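Local coordinates for protein unsaturated glucuronyl hydrolase (PDB 2ZZR) that hydrolyses unsaturated hyaluronan, chondroitin and heparin disaccharides, releasing the 4,5-unsaturated uronic acid, at residues A[63-68]-A[101-106]; A[77-82]-A[381-386]; A[246-251]-A[272-277]. One frame throughout, in Å; residues are numbered along the deposited sequence.

In the fold
The three contacts lie in the helical barrel of a family 88 glycoside hydrolase. Contact 1 hooks the connection before helix 70-84 to helix 87-105, and its Glu67 side chain is about 7 Å from that of Asp114, the probable nucleophile. Contact 2 packs helix 70-84 beside the late helix 376-390; its centre is about 22 Å from those of contacts 1 and 3. Contact 3 joins consecutive helices and includes Arg246 and Trp250, probable substrate-binding residues. Contacts 2 and 3 meet where Tyr381 CE2 packs 3.8 Å from Trp250 CZ3. Contacts 1 and 3, with centres about 31 Å apart, lie on opposite sides of the chain's centre.

Contact 1: A[63-68]-A[101-106]; sequences MDNTEW and LNRINN
The guanidinium of Arg103 carries the carbonyl oxygen of Asn65 and the CA of Thr66 over one face, both offset toward its rim, while the carbonyl of Glu67 sits at its edge. In this alpha barrel, Arg103 bonds the C-terminal part of helix 87-105 to the loop between strand 59-63 and helix 70-84. With CG anti to the backbone N (chi1 -172°) and the chain extended as far as NE, the charged group is carried straight out to this loop. Its end grips one atom with two nitrogens: Glu67 O accepts from Arg103 NH1 at 3.0 Å and from Arg103 NH2 at 2.9 Å, and lies nearly in the guanidinium plane. The amide of Asn65 stands almost perpendicular to that plane, at 79°, and its OD1 accepts from Arg103 NH1 at 2.9 Å in a bent bond, the donor above the carbonyl plane and off its lone pairs. The other end of this amide bonds to Ser99 OG, which helps fix its rotation. Arg103 NE and NH2 also bond to Ile108 O and Ala109 O, so five hydrogen bonds, three across the contact, hold the buried guanidinium; their acceptors are carbonyl oxygens, whose dipoles probably stabilise its charge. Glu67 OE1 stays 6.7 Å from Arg103 NH2, its carboxylate curling back onto the following peptide. There Trp68 N donates to the anti lone pair of Glu67 OE1 at 3.0 Å.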
loop_
_atom_site.group_PDB
_atom_site.type_symbol
_atom_site.label_atom_id
_atom_site.label_comp_id
_atom_site.label_asym_id
_atom_site.label_seq_id
_atom_site.Cartn_x
_atom_site.Cartn_y
_atom_site.Cartn_z
ATOM N N MET A 63 13.679 -0.247 -16.154
ATOM C CA MET A 63 12.541 -0.270 -17.074
ATOM C C MET A 63 11.965 1.118 -17.344
ATOM O O MET A 63 12.274 2.081 -16.638
ATOM C CB MET A 63 11.447 -1.197 -16.532
ATOM C CG MET A 63 10.646 -0.599 -15.375
ATOM S SD MET A 63 9.116 -1.509 -15.074
ATOM C CE MET A 63 8.235 -1.189 -16.604
ATOM N N ASP A 64 11.105 1.210 -18.356
ATOM C CA ASP A 64 10.440 2.464 -18.677
ATOM C C ASP A 64 9.190 2.667 -17.812
ATOM O O ASP A 64 8.956 1.909 -16.862
ATOM C CB ASP A 64 10.124 2.565 -20.179
ATOM C CG ASP A 64 9.154 1.489 -20.667
ATOM O OD1 ASP A 64 8.624 0.700 -19.853
ATOM O OD2 ASP A 64 8.910 1.442 -21.892
ATOM N N ASN A 65 8.405 3.692 -18.140
ATOM C CA ASN A 65 7.242 4.068 -17.341
ATOM C C ASN A 65 5.949 3.423 -17.844
ATOM O O ASN A 65 5.052 4.107 -18.345
ATOM C CB ASN A 65 7.105 5.598 -17.270
ATOM C CG ASN A 65 6.250 6.058 -16.097
ATOM O OD1 ASN A 65 5.681 5.241 -15.370
ATOM N ND2 ASN A 65 6.160 7.374 -15.907
ATOM N N THR A 66 5.854 2.102 -17.692
ATOM C CA THR A 66 4.719 1.348 -18.235
ATOM C C THR A 66 4.180 0.270 -17.287
ATOM O O THR A 66 3.307 -0.506 -17.668
ATOM C CB THR A 66 5.082 0.669 -19.583
ATOM O OG1 THR A 66 6.166 -0.238 -19.376
ATOM C CG2 THR A 66 5.465 1.706 -20.645
ATOM N N GLU A 67 4.691 0.217 -16.059
ATOM C CA GLU A 67 4.195 -0.750 -15.073
ATOM C C GLU A 67 3.197 -0.120 -14.096
ATOM O O GLU A 67 2.823 1.039 -14.256
ATOM C CB GLU A 67 5.355 -1.417 -14.321
ATOM C CG GLU A 67 5.737 -2.815 -14.849
ATOM C CD GLU A 67 4.717 -3.893 -14.528
ATOM O OE1 GLU A 67 3.618 -3.564 -14.036
ATOM O OE2 GLU A 67 5.019 -5.083 -14.782
ATOM N N TRP A 68 2.748 -0.894 -13.108
ATOM C CA TRP A 68 1.856 -0.373 -12.064
ATOM C C TRP A 68 2.647 0.179 -10.877
ATOM O O TRP A 68 2.065 0.750 -9.952
ATOM C CB TRP A 68 0.867 -1.451 -11.577
ATOM C CG TRP A 68 1.470 -2.584 -10.771
ATOM C CD1 TRP A 68 2.036 -3.729 -11.261
ATOM C CD2 TRP A 68 1.544 -2.684 -9.340
ATOM N NE1 TRP A 68 2.461 -4.530 -10.230
ATOM C CE2 TRP A 68 2.173 -3.915 -9.039
ATOM C CE3 TRP A 68 1.144 -1.850 -8.282
ATOM C CZ2 TRP A 68 2.423 -4.334 -7.722
ATOM C CZ3 TRP A 68 1.385 -2.268 -6.968
ATOM C CH2 TRP A 68 2.019 -3.503 -6.702
ATOM N N LEU A 101 3.042 12.798 -16.340
ATOM C CA LEU A 101 2.171 13.680 -17.105
ATOM C C LEU A 101 2.113 13.243 -18.570
ATOM O O LEU A 101 1.035 13.203 -19.169
ATOM C CB LEU A 101 2.629 15.140 -16.984
ATOM C CG LEU A 101 1.756 16.231 -17.625
ATOM C CD1 LEU A 101 0.255 16.051 -17.375
ATOM C CD2 LEU A 101 2.212 17.604 -17.149
ATOM N N ASN A 102 3.268 12.909 -19.140
ATOM C CA ASN A 102 3.312 12.372 -20.503
ATOM C C ASN A 102 2.498 11.081 -20.636
ATOM O O ASN A 102 1.758 10.890 -21.610
ATOM C CB ASN A 102 4.751 12.118 -20.946
ATOM C CG ASN A 102 4.831 11.508 -22.339
ATOM O OD1 ASN A 102 4.964 10.293 -22.493
ATOM N ND2 ASN A 102 4.717 12.349 -23.357
ATOM N N ARG A 103 2.642 10.206 -19.643
ATOM C CA ARG A 103 1.970 8.908 -19.639
ATOM C C ARG A 103 0.441 9.027 -19.659
ATOM O O ARG A 103 -0.235 8.287 -20.385
ATOM C CB ARG A 103 2.444 8.067 -18.447
ATOM C CG ARG A 103 1.936 6.633 -18.476
ATOM C CD ARG A 103 2.546 5.798 -17.375
ATOM N NE ARG A 103 1.959 4.458 -17.346
ATOM C CZ ARG A 103 2.286 3.507 -16.477
ATOM N NH1 ARG A 103 3.220 3.720 -15.550
ATOM N NH2 ARG A 103 1.678 2.329 -16.539
ATOM N N ILE A 104 -0.108 9.952 -18.871
ATOM C CA ILE A 104 -1.562 10.145 -18.860
ATOM C C ILE A 104 -2.058 10.913 -20.097
ATOM O O ILE A 104 -3.094 10.568 -20.670
ATOM C CB ILE A 104 -2.100 10.729 -17.501
ATOM C CG1 ILE A 104 -3.631 10.829 -17.503
ATOM C CG2 ILE A 104 -1.471 12.082 -17.164
ATOM C CD1 ILE A 104 -4.349 9.494 -17.532
ATOM N N ASN A 105 -1.301 11.927 -20.515
ATOM C CA ASN A 105 -1.636 12.689 -21.718
ATOM C C ASN A 105 -1.804 11.777 -22.926
ATOM O O ASN A 105 -2.721 11.957 -23.732
ATOM C CB ASN A 105 -0.577 13.760 -21.993
ATOM C CG ASN A 105 -0.803 15.024 -21.186
ATOM O OD1 ASN A 105 -1.873 15.221 -20.605
ATOM N ND2 ASN A 105 0.198 15.901 -21.160
ATOM N N ASN A 106 -0.929 10.781 -23.014
ATOM C CA ASN A 106 -0.919 9.833 -24.120
ATOM C C ASN A 106 -1.586 8.497 -23.808
ATOM O O ASN A 106 -1.551 7.577 -24.631
ATOM C CB ASN A 106 0.516 9.622 -24.587
ATOM C CG ASN A 106 1.064 10.830 -25.301
ATOM O OD1 ASN A 106 0.578 11.200 -26.371
ATOM N ND2 ASN A 106 2.067 11.469 -24.709
#

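Contact 2: A[77-82]-A[381-386]; sequences LWLAYE and YYLEAL
Leu79 points toward helix 381-386 and sets its two ends against different targets: its CB meets the methyl Leu383 CD2 at 3.8 Å, while its CD1 lies against both Leu383 CG and the backbone of Glu384. With CG anti to its own carbonyl carbon (chi1 -72°), Leu79 brings CD1 to 3.5 Å from Glu384 N and 4.0 Å from Glu384 CB. Leu383 answers from the other helix, and its branch carbon CG lies 3.9 Å from Leu79 CD1, so the CB and CD1 of Leu79 both pack on the branched end of Leu383. The backbone N of Ala80 lies more loosely against the same Leu383 methyl. The helices run nearly parallel, 21° apart with axes 10.0 Å from each other, and thereby place an early and a late helix of the alpha barrel side by side. Glu384 contributes its aliphatic base here, and its extended chain carries the carboxylate away from the leucines: OE1 accepts from Tyr380 OH and Trp397 NE1, and OE2 forms a salt bridge with Arg388. No hydrogen bond crosses between the segments. Cohesion therefore rests on apolar packing, while the buried carboxylate beside it is satisfied by other partners and probably kept ionised by the arginine.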
loop_
_atom_site.group_PDB
_atom_site.type_symbol
_atom_site.label_atom_id
_atom_site.label_comp_id
_atom_site.label_asym_id
_atom_site.label_seq_id
_atom_site.Cartn_x
_atom_site.Cartn_y
_atom_site.Cartn_z
ATOM N N LEU A 77 11.905 8.825 -3.608
ATOM C CA LEU A 77 12.643 10.076 -3.820
ATOM C C LEU A 77 12.028 11.256 -3.061
ATOM O O LEU A 77 12.758 12.030 -2.427
ATOM C CB LEU A 77 12.753 10.404 -5.312
ATOM C CG LEU A 77 13.406 9.334 -6.194
ATOM C CD1 LEU A 77 13.465 9.807 -7.643
ATOM C CD2 LEU A 77 14.777 8.916 -5.682
ATOM N N TRP A 78 10.703 11.391 -3.118
ATOM C CA TRP A 78 10.019 12.486 -2.417
ATOM C C TRP A 78 10.136 12.343 -0.902
ATOM O O TRP A 78 10.328 13.339 -0.198
ATOM C CB TRP A 78 8.543 12.612 -2.818
ATOM C CG TRP A 78 8.296 13.188 -4.182
ATOM C CD1 TRP A 78 7.529 12.640 -5.173
ATOM C CD2 TRP A 78 8.812 14.420 -4.708
ATOM N NE1 TRP A 78 7.527 13.456 -6.279
ATOM C CE2 TRP A 78 8.313 14.553 -6.026
ATOM C CE3 TRP A 78 9.655 15.420 -4.198
ATOM C CZ2 TRP A 78 8.633 15.644 -6.845
ATOM C CZ3 TRP A 78 9.968 16.508 -5.010
ATOM C CH2 TRP A 78 9.453 16.615 -6.315
ATOM N N LEU A 79 10.038 11.112 -0.400
ATOM C CA LEU A 79 10.202 10.881 1.035
ATOM C C LEU A 79 11.597 11.285 1.493
ATOM O O LEU A 79 11.751 11.950 2.520
ATOM C CB LEU A 79 9.945 9.423 1.386
ATOM C CG LEU A 79 8.474 9.022 1.316
ATOM C CD1 LEU A 79 8.391 7.524 1.503
ATOM C CD2 LEU A 79 7.642 9.752 2.379
ATOM N N ALA A 80 12.600 10.884 0.713
ATOM C CA ALA A 80 13.991 11.252 0.978
ATOM C C ALA A 80 14.152 12.774 0.945
ATOM O O ALA A 80 14.845 13.353 1.795
ATOM C CB ALA A 80 14.916 10.588 -0.046
ATOM N N TYR A 81 13.503 13.407 -0.031
ATOM C CA TYR A 81 13.533 14.860 -0.190
ATOM C C TYR A 81 12.943 15.590 1.018
ATOM O O TYR A 81 13.454 16.632 1.432
ATOM C CB TYR A 81 12.814 15.283 -1.474
ATOM C CG TYR A 81 12.747 16.780 -1.671
ATOM C CD1 TYR A 81 11.542 17.470 -1.538
ATOM C CD2 TYR A 81 13.897 17.514 -1.975
ATOM C CE1 TYR A 81 11.480 18.851 -1.711
ATOM C CE2 TYR A 81 13.846 18.888 -2.148
ATOM C CZ TYR A 81 12.640 19.549 -2.014
ATOM O OH TYR A 81 12.582 20.910 -2.186
ATOM N N GLU A 82 11.869 15.046 1.583
ATOM C CA GLU A 82 11.300 15.605 2.806
ATOM C C GLU A 82 12.272 15.518 3.970
ATOM O O GLU A 82 12.277 16.385 4.845
ATOM C CB GLU A 82 10.004 14.896 3.171
ATOM C CG GLU A 82 8.904 15.140 2.167
ATOM C CD GLU A 82 7.545 14.892 2.750
ATOM O OE1 GLU A 82 6.758 14.148 2.131
ATOM O OE2 GLU A 82 7.267 15.448 3.829
ATOM N N TYR A 381 6.847 1.613 1.183
ATOM C CA TYR A 381 6.104 1.620 2.452
ATOM C C TYR A 381 7.012 1.512 3.682
ATOM O O TYR A 381 6.692 2.046 4.750
ATOM C CB TYR A 381 4.980 0.571 2.458
ATOM C CG TYR A 381 3.863 0.925 1.498
ATOM C CD1 TYR A 381 3.083 2.067 1.696
ATOM C CD2 TYR A 381 3.582 0.115 0.390
ATOM C CE1 TYR A 381 2.064 2.408 0.808
ATOM C CE2 TYR A 381 2.566 0.443 -0.494
ATOM C CZ TYR A 381 1.809 1.578 -0.279
ATOM O OH TYR A 381 0.813 1.903 -1.157
ATOM N N TYR A 382 8.150 0.844 3.522
ATOM C CA TYR A 382 9.160 0.813 4.574
ATOM C C TYR A 382 9.663 2.233 4.859
ATOM O O TYR A 382 9.652 2.689 6.007
ATOM C CB TYR A 382 10.310 -0.123 4.178
ATOM C CG TYR A 382 11.533 -0.042 5.066
ATOM C CD1 TYR A 382 11.473 -0.419 6.409
ATOM C CD2 TYR A 382 12.756 0.396 4.552
ATOM C CE1 TYR A 382 12.600 -0.348 7.224
ATOM C CE2 TYR A 382 13.894 0.464 5.358
ATOM C CZ TYR A 382 13.804 0.095 6.690
ATOM O OH TYR A 382 14.917 0.153 7.499
ATOM N N LEU A 383 10.081 2.939 3.812
ATOM C CA LEU A 383 10.528 4.323 3.973
ATOM C C LEU A 383 9.393 5.251 4.445
ATOM O O LEU A 383 9.620 6.139 5.263
ATOM C CB LEU A 383 11.187 4.846 2.696
ATOM C CG LEU A 383 11.854 6.223 2.750
ATOM C CD1 LEU A 383 12.899 6.285 3.866
ATOM C CD2 LEU A 383 12.477 6.545 1.395
ATOM N N GLU A 384 8.172 5.032 3.957
ATOM C CA GLU A 384 7.032 5.815 4.442
ATOM C C GLU A 384 6.819 5.600 5.943
ATOM O O GLU A 384 6.530 6.557 6.673
ATOM C CB GLU A 384 5.748 5.513 3.659
ATOM C CG GLU A 384 4.667 6.550 3.927
ATOM C CD GLU A 384 3.288 6.085 3.518
ATOM O OE1 GLU A 384 2.965 6.196 2.323
ATOM O OE2 GLU A 384 2.528 5.635 4.403
ATOM N N ALA A 385 6.969 4.357 6.403
ATOM C CA ALA A 385 6.848 4.048 7.829
ATOM C C ALA A 385 7.910 4.792 8.628
ATOM O O ALA A 385 7.616 5.380 9.674
ATOM C CB ALA A 385 6.958 2.546 8.078
ATOM N N LEU A 386 9.142 4.772 8.123
ATOM C CA LEU A 386 10.242 5.467 8.785
ATOM C C LEU A 386 9.954 6.961 8.912
ATOM O O LEU A 386 10.091 7.539 10.011
ATOM C CB LEU A 386 11.552 5.223 8.036
ATOM C CG LEU A 386 12.099 3.794 8.124
ATOM C CD1 LEU A 386 13.366 3.681 7.254
ATOM C CD2 LEU A 386 12.383 3.383 9.567
#

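Contact 3: A[246-251]-A[272-277]; sequences RGQAWG and KGMTNY
Tyr277, which packs against Gln248 of the facing helix, has its hydroxyl hydrogen-bonded to Ser243 OG, which probably helps to fix the ring. Here helices 245-262 and 265-280 follow one another and pack as an antiparallel alpha-alpha hairpin of the alpha barrel, with short segments inclined at 145° and axes 9.3 Å apart. Gln248 carries the middle of the contact. Its CG is anti to the backbone N, and a bend at chi2 (66°) swings the amide across toward helix 272-277. The side chains of Gln248 and Tyr277 cross at about a right angle, with the amide and ring planes 33° apart and Gln248 CD 3.6 Å from Tyr277 CD2. Arg281 adds a cation-pi contact to this ring. Met274 packs against the amide as well, and its methyl CE lies 3.8 Å from Gln248 CD. One turn along from Gln248, Gly251 presents only backbone, so the thioether can lie directly against the helix, with Met274 CE filling the place toward which a beta carbon would project. Residues on another side of helix 246-251 serve the probable substrate site: the indole of Trp250 touches Asp174, the likely proton donor, and carries Arg246 CG 3.5 Å above one face, offset toward the rim. Arg246 is positioned in turn by a salt bridge from NH1 to Asp303 and by bonds to the carbonyls of Val362 and Tyr363. The hairpin thus ties the helix bearing these residues to its successor through a small, buried interface of a glutamine, a methionine, a tyrosine and a glycine. At the glycine, the bend of Met274 at chi3 turns CE back toward Gln248, while SD rests 3.9 Å from Gly251 CA.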
loop_
_atom_site.group_PDB
_atom_site.type_symbol
_atom_site.label_atom_id
_atom_site.label_comp_id
_atom_site.label_asym_id
_atom_site.label_seq_id
_atom_site.Cartn_x
_atom_site.Cartn_y
_atom_site.Cartn_z
ATOM N N ARG A 246 -0.129 -9.886 1.880
ATOM C CA ARG A 246 -0.241 -8.511 1.392
ATOM C C ARG A 246 -1.689 -8.049 1.196
ATOM O O ARG A 246 -2.007 -6.881 1.431
ATOM C CB ARG A 246 0.609 -8.271 0.141
ATOM C CG ARG A 246 0.682 -6.786 -0.224
ATOM C CD ARG A 246 1.839 -6.469 -1.151
ATOM N NE ARG A 246 1.710 -7.136 -2.452
ATOM C CZ ARG A 246 2.448 -8.171 -2.849
ATOM N NH1 ARG A 246 3.374 -8.680 -2.049
ATOM N NH2 ARG A 246 2.265 -8.696 -4.057
ATOM N N GLY A 247 -2.572 -8.966 0.802
ATOM C CA GLY A 247 -3.993 -8.649 0.678
ATOM C C GLY A 247 -4.573 -8.165 1.994
ATOM O O GLY A 247 -5.327 -7.191 2.027
ATOM N N GLN A 248 -4.205 -8.850 3.074
ATOM C CA GLN A 248 -4.588 -8.455 4.427
ATOM C C GLN A 248 -4.077 -7.041 4.723
ATOM O O GLN A 248 -4.816 -6.203 5.243
ATOM C CB GLN A 248 -4.049 -9.462 5.451
ATOM C CG GLN A 248 -4.702 -9.397 6.834
ATOM C CD GLN A 248 -6.188 -9.791 6.838
ATOM O OE1 GLN A 248 -6.932 -9.418 7.749
ATOM N NE2 GLN A 248 -6.612 -10.555 5.841
ATOM N N ALA A 249 -2.819 -6.784 4.368
ATOM C CA ALA A 249 -2.199 -5.473 4.580
ATOM C C ALA A 249 -2.844 -4.348 3.770
ATOM O O ALA A 249 -2.944 -3.224 4.259
ATOM C CB ALA A 249 -0.702 -5.534 4.313
ATOM N N TRP A 250 -3.285 -4.634 2.545
ATOM C CA TRP A 250 -3.999 -3.622 1.763
ATOM C C TRP A 250 -5.258 -3.167 2.502
ATOM O O TRP A 250 -5.612 -1.995 2.457
ATOM C CB TRP A 250 -4.398 -4.140 0.379
ATOM C CG TRP A 250 -3.273 -4.386 -0.607
ATOM C CD1 TRP A 250 -3.157 -5.463 -1.443
ATOM C CD2 TRP A 250 -2.136 -3.540 -0.883
ATOM N NE1 TRP A 250 -2.023 -5.349 -2.213
ATOM C CE2 TRP A 250 -1.377 -4.181 -1.891
ATOM C CE3 TRP A 250 -1.679 -2.316 -0.368
ATOM C CZ2 TRP A 250 -0.184 -3.638 -2.404
ATOM C CZ3 TRP A 250 -0.489 -1.768 -0.884
ATOM C CH2 TRP A 250 0.244 -2.436 -1.890
ATOM N N GLY A 251 -5.930 -4.102 3.176
ATOM C CA GLY A 251 -7.081 -3.769 4.011
ATOM C C GLY A 251 -6.671 -2.928 5.212
ATOM O O GLY A 251 -7.284 -1.890 5.491
ATOM N N LYS A 272 -10.013 -3.007 13.162
ATOM C CA LYS A 272 -9.652 -3.810 14.322
ATOM C C LYS A 272 -9.696 -5.297 13.951
ATOM O O LYS A 272 -8.788 -6.054 14.291
ATOM C CB LYS A 272 -10.571 -3.480 15.508
ATOM C CG LYS A 272 -10.205 -2.144 16.206
ATOM C CD LYS A 272 -11.397 -1.487 16.944
ATOM C CE LYS A 272 -11.904 -2.298 18.139
ATOM N NZ LYS A 272 -10.957 -2.394 19.283
ATOM N N GLY A 273 -10.728 -5.693 13.216
ATOM C CA GLY A 273 -10.867 -7.085 12.771
ATOM C C GLY A 273 -9.695 -7.536 11.915
ATOM O O GLY A 273 -9.041 -8.545 12.219
ATOM N N MET A 274 -9.415 -6.781 10.854
ATOM C CA MET A 274 -8.358 -7.156 9.905
ATOM C C MET A 274 -6.967 -7.100 10.521
ATOM O O MET A 274 -6.120 -7.950 10.238
ATOM C CB MET A 274 -8.411 -6.288 8.641
ATOM C CG MET A 274 -9.713 -6.399 7.853
ATOM S SD MET A 274 -9.559 -5.858 6.144
ATOM C CE MET A 274 -8.612 -7.205 5.420
ATOM N N THR A 275 -6.731 -6.106 11.377
ATOM C CA THR A 275 -5.420 -5.929 11.988
ATOM C C THR A 275 -5.151 -7.010 13.032
ATOM O O THR A 275 -4.047 -7.561 13.083
ATOM C CB THR A 275 -5.275 -4.508 12.579
ATOM O OG1 THR A 275 -5.537 -3.557 11.538
ATOM C CG2 THR A 275 -3.877 -4.276 13.122
ATOM N N ASN A 276 -6.157 -7.334 13.839
ATOM C CA ASN A 276 -5.978 -8.366 14.862
ATOM C C ASN A 276 -5.723 -9.715 14.205
ATOM O O ASN A 276 -4.903 -10.486 14.678
ATOM C CB ASN A 276 -7.174 -8.437 15.807
ATOM C CG ASN A 276 -7.328 -7.178 16.648
ATOM O OD1 ASN A 276 -6.560 -6.224 16.494
ATOM N ND2 ASN A 276 -8.322 -7.168 17.538
ATOM N N TYR A 277 -6.414 -9.966 13.099
ATOM C CA TYR A 277 -6.219 -11.183 12.310
ATOM C C TYR A 277 -4.759 -11.294 11.858
ATOM O O TYR A 277 -4.127 -12.346 11.995
ATOM C CB TYR A 277 -7.162 -11.160 11.113
ATOM C CG TYR A 277 -7.098 -12.388 10.239
ATOM C CD1 TYR A 277 -8.003 -13.437 10.415
ATOM C CD2 TYR A 277 -6.146 -12.492 9.223
ATOM C CE1 TYR A 277 -7.950 -14.574 9.600
ATOM C CE2 TYR A 277 -6.085 -13.621 8.406
ATOM C CZ TYR A 277 -6.984 -14.655 8.604
ATOM O OH TYR A 277 -6.925 -15.769 7.794
#